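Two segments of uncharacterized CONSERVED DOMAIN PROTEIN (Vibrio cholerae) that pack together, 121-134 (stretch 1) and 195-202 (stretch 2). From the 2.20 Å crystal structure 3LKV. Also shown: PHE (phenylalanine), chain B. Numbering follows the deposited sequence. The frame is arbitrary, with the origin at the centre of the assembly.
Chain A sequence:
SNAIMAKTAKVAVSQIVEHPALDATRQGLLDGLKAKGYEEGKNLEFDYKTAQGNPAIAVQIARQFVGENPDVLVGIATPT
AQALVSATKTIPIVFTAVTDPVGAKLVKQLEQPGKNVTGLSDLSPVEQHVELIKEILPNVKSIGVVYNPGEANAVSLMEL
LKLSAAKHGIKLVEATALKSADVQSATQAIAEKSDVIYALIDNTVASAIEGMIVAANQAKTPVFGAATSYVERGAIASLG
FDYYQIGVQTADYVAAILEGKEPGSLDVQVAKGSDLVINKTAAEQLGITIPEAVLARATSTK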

ATOM      1  N   SER A 121      -3.121   7.945 -23.704  1.00 22.20           N
ATOM      2  CA  SER A 121      -3.533   9.324 -23.663  1.00 23.42           C
ATOM      3  C   SER A 121      -4.947   9.531 -23.125  1.00 23.67           C
ATOM      4  O   SER A 121      -5.865   8.766 -23.493  1.00 23.87           O
ATOM      5  CB  SER A 121      -3.465   9.911 -25.075  1.00 22.76           C
ATOM      6  OG  SER A 121      -4.066  11.198 -25.065  1.00 25.95           O
ATOM      7  N   ASP A 122      -5.135  10.586 -22.313  1.00 24.18           N
ATOM      8  CA  ASP A 122      -6.499  10.998 -21.810  1.00 24.39           C
ATOM      9  C   ASP A 122      -6.963  12.309 -22.436  1.00 25.21           C
ATOM     10  O   ASP A 122      -7.495  13.187 -21.755  1.00 24.61           O
ATOM     11  CB  ASP A 122      -6.586  11.111 -20.281  1.00 23.65           C
ATOM     12  CG  ASP A 122      -5.697  12.221 -19.708  1.00 23.72           C
ATOM     13  OD1 ASP A 122      -4.675  12.490 -20.346  1.00 25.93           O
ATOM     14  OD2 ASP A 122      -6.001  12.814 -18.626  1.00 22.53           O
ATOM     15  N   LEU A 123      -6.746  12.425 -23.745  1.00 26.44           N
ATOM     16  CA  LEU A 123      -7.055  13.640 -24.484  1.00 26.75           C
ATOM     17  C   LEU A 123      -8.519  14.001 -24.268  1.00 26.71           C
ATOM     18  O   LEU A 123      -9.334  13.187 -24.537  1.00 27.24           O
ATOM     19  CB  LEU A 123      -6.793  13.452 -25.969  1.00 27.03           C
ATOM     20  CG  LEU A 123      -7.224  14.667 -26.816  1.00 29.83           C
ATOM     21  CD1 LEU A 123      -6.447  15.901 -26.372  1.00 25.96           C
ATOM     22  CD2 LEU A 123      -7.038  14.424 -28.326  1.00 33.36           C
ATOM     23  N   SER A 124      -8.823  15.184 -23.706  1.00 26.29           N
ATOM     24  CA  SER A 124     -10.195  15.596 -23.434  1.00 25.85           C
ATOM     25  C   SER A 124     -10.954  15.909 -24.714  1.00 25.47           C
ATOM     26  O   SER A 124     -10.415  16.516 -25.591  1.00 24.54           O
ATOM     27  CB  SER A 124     -10.165  16.879 -22.639  1.00 26.05           C
ATOM     28  OG  SER A 124      -9.588  16.662 -21.385  1.00 25.73           O
ATOM     29  N   PRO A 125     -12.220  15.516 -24.807  1.00 26.10           N
ATOM     30  CA  PRO A 125     -13.040  15.994 -25.930  1.00 26.05           C
ATOM     31  C   PRO A 125     -13.552  17.422 -25.643  1.00 26.15           C
ATOM     32  O   PRO A 125     -14.706  17.642 -25.212  1.00 25.02           O
ATOM     33  CB  PRO A 125     -14.204  14.993 -25.946  1.00 26.13           C
ATOM     34  CG  PRO A 125     -14.380  14.642 -24.459  1.00 27.34           C
ATOM     35  CD  PRO A 125     -13.025  14.811 -23.784  1.00 25.94           C
ATOM     36  N   VAL A 126     -12.688  18.392 -25.874  1.00 25.90           N
ATOM     37  CA  VAL A 126     -12.991  19.779 -25.512  1.00 25.77           C
ATOM     38  C   VAL A 126     -14.283  20.285 -26.241  1.00 26.63           C
ATOM     39  O   VAL A 126     -15.151  20.892 -25.622  1.00 24.83           O
ATOM     40  CB  VAL A 126     -11.748  20.660 -25.794  1.00 25.98           C
ATOM     41  CG1 VAL A 126     -12.027  22.179 -25.618  1.00 23.59           C
ATOM     42  CG2 VAL A 126     -10.578  20.159 -24.932  1.00 23.99           C
ATOM     43  N   GLU A 127     -14.385  20.029 -27.547  1.00 27.33           N
ATOM     44  CA  GLU A 127     -15.566  20.420 -28.336  1.00 28.49           C
ATOM     45  C   GLU A 127     -16.852  19.910 -27.687  1.00 28.18           C
ATOM     46  O   GLU A 127     -17.838  20.634 -27.494  1.00 27.85           O
ATOM     47  CB  GLU A 127     -15.451  19.875 -29.774  1.00 29.70           C
ATOM     48  CG  GLU A 127     -16.734  20.032 -30.686  1.00 31.33           C
ATOM     49  CD  GLU A 127     -17.114  21.482 -31.008  1.00 36.79           C
ATOM     50  OE1 GLU A 127     -18.247  21.685 -31.534  1.00 40.48           O
ATOM     51  OE2 GLU A 127     -16.303  22.417 -30.738  1.00 39.12           O
ATOM     52  N   GLN A 128     -16.827  18.654 -27.314  1.00 28.12           N
ATOM     53  CA  GLN A 128     -17.968  18.078 -26.644  1.00 28.47           C
ATOM     54  C   GLN A 128     -18.236  18.778 -25.287  1.00 28.00           C
ATOM     55  O   GLN A 128     -19.388  19.015 -24.924  1.00 27.79           O
ATOM     56  CB  GLN A 128     -17.738  16.577 -26.533  1.00 28.82           C
ATOM     57  CG  GLN A 128     -18.900  15.745 -26.166  1.00 32.09           C
ATOM     58  CD  GLN A 128     -18.558  14.233 -26.083  1.00 35.73           C
ATOM     59  OE1 GLN A 128     -17.452  13.789 -26.426  1.00 36.51           O
ATOM     60  NE2 GLN A 128     -19.530  13.451 -25.639  1.00 36.06           N
ATOM     61  N   HIS A 129     -17.195  19.175 -24.568  1.00 26.77           N
ATOM     62  CA  HIS A 129     -17.401  19.896 -23.324  1.00 26.60           C
ATOM     63  C   HIS A 129     -18.051  21.289 -23.553  1.00 26.64           C
ATOM     64  O   HIS A 129     -18.892  21.712 -22.780  1.00 25.73           O
ATOM     65  CB  HIS A 129     -16.081  20.093 -22.552  1.00 25.98           C
ATOM     66  CG  HIS A 129     -15.503  18.829 -21.996  1.00 26.07           C
ATOM     67  ND1 HIS A 129     -14.207  18.745 -21.551  1.00 25.07           N
ATOM     68  CD2 HIS A 129     -16.046  17.603 -21.802  1.00 27.44           C
ATOM     69  CE1 HIS A 129     -13.970  17.519 -21.111  1.00 28.59           C
ATOM     70  NE2 HIS A 129     -15.073  16.804 -21.246  1.00 27.27           N
ATOM     71  N   VAL A 130     -17.629  22.002 -24.586  1.00 26.21           N
ATOM     72  CA  VAL A 130     -18.216  23.293 -24.876  1.00 26.21           C
ATOM     73  C   VAL A 130     -19.692  23.150 -25.240  1.00 27.34           C
ATOM     74  O   VAL A 130     -20.548  23.956 -24.786  1.00 26.63           O
ATOM     75  CB  VAL A 130     -17.478  23.964 -26.019  1.00 26.19           C
ATOM     76  CG1 VAL A 130     -18.233  25.236 -26.511  1.00 24.26           C
ATOM     77  CG2 VAL A 130     -16.026  24.260 -25.563  1.00 24.37           C
ATOM     78  N   GLU A 131     -19.986  22.149 -26.066  1.00 28.38           N
ATOM     79  CA  GLU A 131     -21.362  21.908 -26.496  1.00 30.24           C
ATOM     80  C   GLU A 131     -22.156  21.541 -25.268  1.00 30.11           C
ATOM     81  O   GLU A 131     -23.276  21.992 -25.110  1.00 29.48           O
ATOM     82  CB  GLU A 131     -21.479  20.864 -27.644  1.00 31.38           C
ATOM     83  CG  GLU A 131     -20.890  21.449 -28.980  1.00 36.30           C
ATOM     84  CD  GLU A 131     -20.747  20.479 -30.207  1.00 44.57           C
ATOM     85  OE1 GLU A 131     -20.332  19.292 -30.055  1.00 48.78           O
ATOM     86  OE2 GLU A 131     -20.991  20.969 -31.356  1.00 49.66           O
ATOM     87  N   LEU A 132     -21.542  20.831 -24.334  1.00 30.22           N
ATOM     88  CA  LEU A 132     -22.259  20.457 -23.127  1.00 29.96           C
ATOM     89  C   LEU A 132     -22.502  21.661 -22.188  1.00 30.55           C
ATOM     90  O   LEU A 132     -23.601  21.788 -21.621  1.00 29.73           O
ATOM     91  CB  LEU A 132     -21.547  19.309 -22.452  1.00 29.75           C
ATOM     92  CG  LEU A 132     -22.159  18.668 -21.216  1.00 30.46           C
ATOM     93  CD1 LEU A 132     -23.633  18.301 -21.415  1.00 29.48           C
ATOM     94  CD2 LEU A 132     -21.334  17.417 -20.864  1.00 31.73           C
ATOM     95  N   ILE A 133     -21.520  22.558 -22.072  1.00 30.13           N
ATOM     96  CA  ILE A 133     -21.661  23.778 -21.294  1.00 31.04           C
ATOM     97  C   ILE A 133     -22.797  24.625 -21.873  1.00 32.26           C
ATOM     98  O   ILE A 133     -23.615  25.141 -21.135  1.00 30.57           O
ATOM     99  CB  ILE A 133     -20.347  24.607 -21.256  1.00 30.75           C
ATOM    100  CG1 ILE A 133     -19.286  23.938 -20.364  1.00 30.33           C
ATOM    101  CG2 ILE A 133     -20.574  25.988 -20.704  1.00 29.38           C
ATOM    102  CD1 ILE A 133     -17.785  24.499 -20.598  1.00 25.06           C
ATOM    103  N   LYS A 134     -22.862  24.718 -23.195  1.00 34.21           N
ATOM    104  CA  LYS A 134     -23.932  25.468 -23.879  1.00 35.56           C
ATOM    105  C   LYS A 134     -25.322  24.843 -23.670  1.00 34.91           C
ATOM    106  O   LYS A 134     -26.328  25.538 -23.606  1.00 35.28           O
ATOM    107  CB  LYS A 134     -23.625  25.604 -25.377  1.00 36.76           C
ATOM    108  CG  LYS A 134     -24.466  26.692 -26.155  1.00 42.58           C
ATOM    109  CD  LYS A 134     -23.703  27.231 -27.450  1.00 49.23           C
ATOM    110  CE  LYS A 134     -24.622  27.461 -28.724  1.00 52.21           C
ATOM    111  NZ  LYS A 134     -24.048  26.729 -29.954  1.00 54.06           N
ATOM    112  N   ASP A 195     -19.236  33.403 -17.486  1.00 27.66           N
ATOM    113  CA  ASP A 195     -20.508  32.770 -17.123  1.00 28.62           C
ATOM    114  C   ASP A 195     -20.273  31.420 -16.525  1.00 27.44           C
ATOM    115  O   ASP A 195     -21.123  30.923 -15.812  1.00 28.40           O
ATOM    116  CB  ASP A 195     -21.456  32.673 -18.325  1.00 29.66           C
ATOM    117  CG  ASP A 195     -21.831  34.057 -18.883  1.00 32.24           C
ATOM    118  OD1 ASP A 195     -22.334  34.854 -18.091  1.00 36.45           O
ATOM    119  OD2 ASP A 195     -21.594  34.351 -20.083  1.00 36.00           O
ATOM    120  N   VAL A 196     -19.119  30.814 -16.798  1.00 26.36           N
ATOM    121  CA  VAL A 196     -18.790  29.494 -16.247  1.00 25.13           C
ATOM    122  C   VAL A 196     -17.292  29.341 -16.310  1.00 25.06           C
ATOM    123  O   VAL A 196     -16.666  29.906 -17.194  1.00 25.67           O
ATOM    124  CB  VAL A 196     -19.489  28.366 -17.031  1.00 25.18           C
ATOM    125  CG1 VAL A 196     -19.154  28.431 -18.545  1.00 26.20           C
ATOM    126  CG2 VAL A 196     -19.179  26.998 -16.435  1.00 24.07           C
ATOM    127  N   ILE A 197     -16.706  28.626 -15.362  1.00 24.56           N
ATOM    128  CA  ILE A 197     -15.297  28.324 -15.403  1.00 24.27           C
ATOM    129  C   ILE A 197     -15.151  26.870 -15.900  1.00 23.99           C
ATOM    130  O   ILE A 197     -15.834  25.940 -15.390  1.00 23.74           O
ATOM    131  CB  ILE A 197     -14.669  28.402 -14.033  1.00 24.46           C
ATOM    132  CG1 ILE A 197     -14.950  29.762 -13.337  1.00 27.50           C
ATOM    133  CG2 ILE A 197     -13.209  28.098 -14.138  1.00 22.37           C
ATOM    134  CD1 ILE A 197     -14.300  30.903 -13.974  1.00 27.54           C
ATOM    135  N   TYR A 198     -14.297  26.695 -16.891  1.00 22.56           N
ATOM    136  CA  TYR A 198     -13.953  25.395 -17.391  1.00 23.12           C
ATOM    137  C   TYR A 198     -12.722  24.938 -16.648  1.00 23.18           C
ATOM    138  O   TYR A 198     -11.641  25.470 -16.824  1.00 22.33           O
ATOM    139  CB  TYR A 198     -13.663  25.466 -18.893  1.00 23.85           C
ATOM    140  CG  TYR A 198     -13.227  24.146 -19.543  1.00 25.80           C
ATOM    141  CD1 TYR A 198     -13.965  23.001 -19.380  1.00 24.50           C
ATOM    142  CD2 TYR A 198     -12.104  24.077 -20.352  1.00 26.40           C
ATOM    143  CE1 TYR A 198     -13.618  21.825 -19.991  1.00 27.25           C
ATOM    144  CE2 TYR A 198     -11.735  22.872 -20.992  1.00 27.89           C
ATOM    145  CZ  TYR A 198     -12.496  21.750 -20.804  1.00 26.16           C
ATOM    146  OH  TYR A 198     -12.145  20.553 -21.377  1.00 25.97           O
ATOM    147  N   ALA A 199     -12.894  23.941 -15.793  1.00 22.93           N
ATOM    148  CA  ALA A 199     -11.780  23.416 -15.027  1.00 22.81           C
ATOM    149  C   ALA A 199     -11.162  22.307 -15.908  1.00 22.94           C
ATOM    150  O   ALA A 199     -11.723  21.231 -16.048  1.00 22.90           O
ATOM    151  CB  ALA A 199     -12.269  22.858 -13.656  1.00 22.20           C
ATOM    152  N   LEU A 200     -10.042  22.589 -16.539  1.00 23.13           N
ATOM    153  CA  LEU A 200      -9.504  21.629 -17.472  1.00 24.02           C
ATOM    154  C   LEU A 200      -8.567  20.586 -16.841  1.00 24.00           C
ATOM    155  O   LEU A 200      -8.273  20.596 -15.633  1.00 22.54           O
ATOM    156  CB  LEU A 200      -8.872  22.327 -18.685  1.00 25.24           C
ATOM    157  CG  LEU A 200      -7.856  23.403 -18.536  1.00 25.87           C
ATOM    158  CD1 LEU A 200      -6.872  22.880 -17.662  1.00 24.94           C
ATOM    159  CD2 LEU A 200      -7.246  23.766 -19.875  1.00 28.31           C
ATOM    160  N   ILE A 201      -8.162  19.659 -17.703  1.00 24.05           N
ATOM    161  CA  ILE A 201      -7.195  18.607 -17.389  1.00 23.03           C
ATOM    162  C   ILE A 201      -5.801  19.218 -17.296  1.00 23.24           C
ATOM    163  O   ILE A 201      -4.961  19.147 -18.234  1.00 22.78           O
ATOM    164  CB  ILE A 201      -7.302  17.468 -18.416  1.00 22.64           C
ATOM    165  CG1 ILE A 201      -8.717  16.902 -18.385  1.00 21.34           C
ATOM    166  CG2 ILE A 201      -6.231  16.309 -18.189  1.00 19.81           C
ATOM    167  CD1 ILE A 201      -9.189  16.365 -16.995  1.00 22.11           C
ATOM    168  N   ASP A 202      -5.574  19.802 -16.133  1.00 22.41           N
ATOM    169  CA  ASP A 202      -4.318  20.443 -15.804  1.00 24.16           C
ATOM    170  C   ASP A 202      -4.029  20.055 -14.361  1.00 23.81           C
ATOM    171  O   ASP A 202      -4.901  20.186 -13.521  1.00 22.33           O
ATOM    172  CB  ASP A 202      -4.535  21.951 -15.946  1.00 24.31           C
ATOM    173  CG  ASP A 202      -3.414  22.816 -15.398  1.00 30.03           C
ATOM    174  OD1 ASP A 202      -3.006  22.643 -14.208  1.00 34.15           O
ATOM    175  OD2 ASP A 202      -2.976  23.746 -16.178  1.00 34.95           O
TER
HETATM  176  N   PHE B 601      -3.801  14.512 -18.558  1.00 25.13           N
HETATM  177  CA  PHE B 601      -3.008  15.272 -17.511  1.00 25.84           C
HETATM  178  C   PHE B 601      -1.537  15.393 -17.993  1.00 26.17           C
HETATM  179  O   PHE B 601      -1.317  15.221 -19.227  1.00 26.52           O
HETATM  180  CB  PHE B 601      -3.133  14.636 -16.118  1.00 24.95           C
HETATM  181  CG  PHE B 601      -4.464  14.936 -15.435  1.00 29.64           C
HETATM  182  CD1 PHE B 601      -4.730  16.221 -14.926  1.00 31.16           C
HETATM  183  CD2 PHE B 601      -5.442  13.973 -15.321  1.00 29.40           C
HETATM  184  CE1 PHE B 601      -5.922  16.512 -14.345  1.00 34.33           C
HETATM  185  CE2 PHE B 601      -6.636  14.253 -14.729  1.00 29.61           C
HETATM  186  CZ  PHE B 601      -6.907  15.513 -14.240  1.00 31.20           C
HETATM  187  OXT PHE B 601      -0.579  15.681 -17.241  1.00 26.45           O
HETATM  188  O   HOH W   1      -9.659  19.609 -20.392  1.00 20.21           O

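The most unusual feature of this contact is a single tyrosine hydroxyl that serves both as the direct polar link between the stretches and as an anchor for a bridging water. Tyr198 OH lies 2.7 Å from His129 ND1 in a nearly linear hydrogen bond, and either atom could be the donor. The same oxygen is 2.8 Å from the oxygen of water 1. That water also hydrogen-bonds to Ser124 OG, with 3.1 Å between the oxygens, and accepts a hydrogen bond from the backbone, Ile201 N to the water oxygen being 3.1 Å. The water thus joins a side chain of the first stretch to a side chain and a main-chain amide of the second.

The histidine and tyrosine rings meet rim to rim, their centroids 5.6 Å apart and their planes at 60°. This edgewise approach suits the hydrogen bond, because the lone pair or proton of an imidazole nitrogen lies in the ring plane. Histidine suits the place: ND1 meets the tyrosine while NE2 is hydrogen-bonded elsewhere in the structure, so both polar atoms of a buried ring are satisfied. Tyrosine combines a long apolar ring with a polar tip, and it contributes more buried area to the contact than any other residue.

The helix runs roughly antiparallel to the strand that carries Tyr198, with an 11.0 Å closest approach of their axes that leaves room for side chains between them. His129 and Ile133, one helical turn apart, both direct their CA-to-CB bonds toward the second stretch. Val196 and Tyr198 do likewise from the second stretch, while Ile197 between them points away. Ile133 therefore packs against both, with its CG2 3.6 Å from Val196 CG1 and its CD1 4.3 Å from Tyr198 CD1. Branched aliphatic side chains suit this end, filling space without bringing in polar groups that would need partners. Nearer the start of the helix, Val126, whose CA-to-CB bond points sideways, brings its CG2 to 3.9 Å from Tyr198 OH, setting a methyl group beside the hydroxyl.

Beyond the strand, Ile201 packs against the loop before the helix: its CG1 is 3.1 Å from Ser124 OG, and its CG2 is 3.5 Å from Asp122 OD2. The first is a tight contact for a carbon and an oxygen; the serine suits the place because its short side chain ends in the hydroxyl that holds the water. Asp122 is buried, and its OD2 accepts a hydrogen bond from the amino nitrogen N of the bound phenylalanine at 2.8 Å, a good match for a charged amino group. Ile201 CG2 lies 3.0 Å from that same ligand N, so both stretches border the amino group of the ligand.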